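Local coordinates for protein probable porin (Pseudomonas aeruginosa, PDB 4FSP) that probably works as an outer membrane porin of the OprD family, letting small solutes pass through its beta-barrel, at residues 157-161 and 202-206. Residues are numbered along the deposited sequence; the frame is centred on the assembly and turned at random.
Sequences GLSLN and LDYRI. With C8E ((hydroxyethyloxy)tri(ethyloxy)octane), chain J.
Residues 157-161 enter a strand at L158 and pair antiparallel with 202-206, of which 202-205 is strand. The axes of 158-161 and 202-205 approach to 4.7 Å, with N-to-C directions 174° apart. G157 precedes the strand with phi/psi 77/-1; positive phi favours glycine. R205 N donates a hydrogen bond to G157 O at 2.8 Å. The R205 side chain leads away to the P208 carbonyl. L158 is extended and forms a non-hydrogen-bonded pair with Y204, CA to CA 4.7 Å. L158 has chi1 t and chi2 p, and L202 is t for both; L158 CD1 lies 3.6 Å from L202 CG. S159 and D203 form the hydrogen-bonded pair: S159 N to D203 O and D203 N to S159 O, both 2.9 Å. Their side chains share the other face, and D203 OD1 is hydrogen-bonded to S213 OG and H215 NE2 on the next strand. L160 opposes L202 in a non-hydrogen-bonded pair, CA to CA 4.5 Å. N161 continues the ladder with a backbone hydrogen bond to G201. On the face of L158, L160, L202 and Y204, detergent lies against L202, with L202 CD2 3.6 Å from C8E C2. This mostly apolar face is consistent with the membrane side, and S159 and D203 with the lumen side, of an antiparallel porin beta-barrel wall.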
# COMPACT_ATOMS: atom_id res chain seq x y z
N GLY A 157 -12.03 -14.80 15.11
CA GLY A 157 -11.96 -13.35 15.22
C GLY A 157 -10.55 -12.78 15.35
O GLY A 157 -10.37 -11.56 15.42
N LEU A 158 -9.55 -13.66 15.37
CA LEU A 158 -8.16 -13.26 15.58
C LEU A 158 -7.28 -13.72 14.42
O LEU A 158 -7.25 -14.91 14.08
CB LEU A 158 -7.63 -13.90 16.88
CG LEU A 158 -6.18 -13.59 17.26
CD1 LEU A 158 -6.04 -12.11 17.52
CD2 LEU A 158 -5.72 -14.40 18.48
N SER A 159 -6.57 -12.78 13.80
CA SER A 159 -5.55 -13.14 12.84
C SER A 159 -4.20 -12.80 13.43
O SER A 159 -4.05 -11.76 14.08
CB SER A 159 -5.71 -12.40 11.51
OG SER A 159 -7.06 -12.43 11.09
N LEU A 160 -3.25 -13.69 13.20
CA LEU A 160 -1.88 -13.50 13.62
C LEU A 160 -1.00 -13.61 12.40
O LEU A 160 -1.26 -14.42 11.50
CB LEU A 160 -1.48 -14.60 14.60
CG LEU A 160 -1.43 -14.24 16.08
CD1 LEU A 160 -1.91 -15.42 16.91
CD2 LEU A 160 0.01 -13.88 16.42
N ASN A 161 0.05 -12.81 12.36
CA ASN A 161 1.05 -13.00 11.33
C ASN A 161 2.43 -12.80 11.90
O ASN A 161 2.62 -12.13 12.92
CB ASN A 161 0.82 -12.04 10.18
CG ASN A 161 0.94 -10.62 10.62
OD1 ASN A 161 0.04 -10.08 11.28
ND2 ASN A 161 2.08 -10.00 10.31
N LEU A 202 -1.15 -8.80 14.76
CA LEU A 202 -2.39 -9.32 15.29
C LEU A 202 -3.49 -8.37 14.83
O LEU A 202 -3.35 -7.15 14.89
CB LEU A 202 -2.26 -9.37 16.82
CG LEU A 202 -3.40 -9.71 17.76
CD1 LEU A 202 -2.81 -10.12 19.11
CD2 LEU A 202 -4.32 -8.53 17.95
N ASP A 203 -4.59 -8.94 14.34
CA ASP A 203 -5.75 -8.16 13.93
C ASP A 203 -6.95 -8.84 14.56
O ASP A 203 -7.11 -10.05 14.44
CB ASP A 203 -5.90 -8.15 12.40
CG ASP A 203 -4.66 -7.63 11.69
OD1 ASP A 203 -4.44 -6.40 11.71
OD2 ASP A 203 -3.91 -8.44 11.11
N TYR A 204 -7.78 -8.06 15.25
CA TYR A 204 -8.81 -8.63 16.11
C TYR A 204 -10.17 -8.02 15.81
O TYR A 204 -10.32 -6.79 15.84
CB TYR A 204 -8.45 -8.41 17.57
CG TYR A 204 -9.53 -8.81 18.54
CD1 TYR A 204 -10.06 -10.08 18.53
CD2 TYR A 204 -10.00 -7.91 19.49
CE1 TYR A 204 -11.04 -10.46 19.41
CE2 TYR A 204 -10.99 -8.28 20.38
CZ TYR A 204 -11.50 -9.57 20.33
OH TYR A 204 -12.48 -9.98 21.20
N ARG A 205 -11.14 -8.88 15.53
CA ARG A 205 -12.52 -8.44 15.32
C ARG A 205 -13.13 -8.20 16.68
O ARG A 205 -13.47 -9.14 17.39
CB ARG A 205 -13.32 -9.50 14.56
CG ARG A 205 -12.71 -9.92 13.25
CD ARG A 205 -12.92 -8.87 12.16
NE ARG A 205 -14.26 -8.92 11.57
CZ ARG A 205 -15.21 -8.00 11.77
NH1 ARG A 205 -14.96 -6.96 12.55
NH2 ARG A 205 -16.39 -8.13 11.18
N ILE A 206 -13.26 -6.93 17.06
CA ILE A 206 -13.81 -6.60 18.37
C ILE A 206 -15.32 -6.79 18.35
O ILE A 206 -15.93 -7.21 19.33
CB ILE A 206 -13.51 -5.14 18.72
CG1 ILE A 206 -12.00 -4.92 18.75
CG2 ILE A 206 -14.17 -4.75 20.04
CD1 ILE A 206 -11.58 -3.50 18.44
C1 C8E J . -4.26 -4.82 18.98
C2 C8E J . -5.44 -5.55 19.61
C3 C8E J . -6.57 -4.52 19.64
C4 C8E J . -6.97 -4.24 21.08
C5 C8E J . -8.32 -3.51 21.05
C6 C8E J . -9.28 -4.26 21.99
C7 C8E J . -10.60 -3.48 22.21
C8 C8E J . -11.38 -4.28 23.26
O9 C8E J . -12.73 -3.80 23.45
C10 C8E J . -13.40 -4.83 24.20
C11 C8E J . -14.87 -4.47 24.37
O12 C8E J . -15.55 -5.72 24.08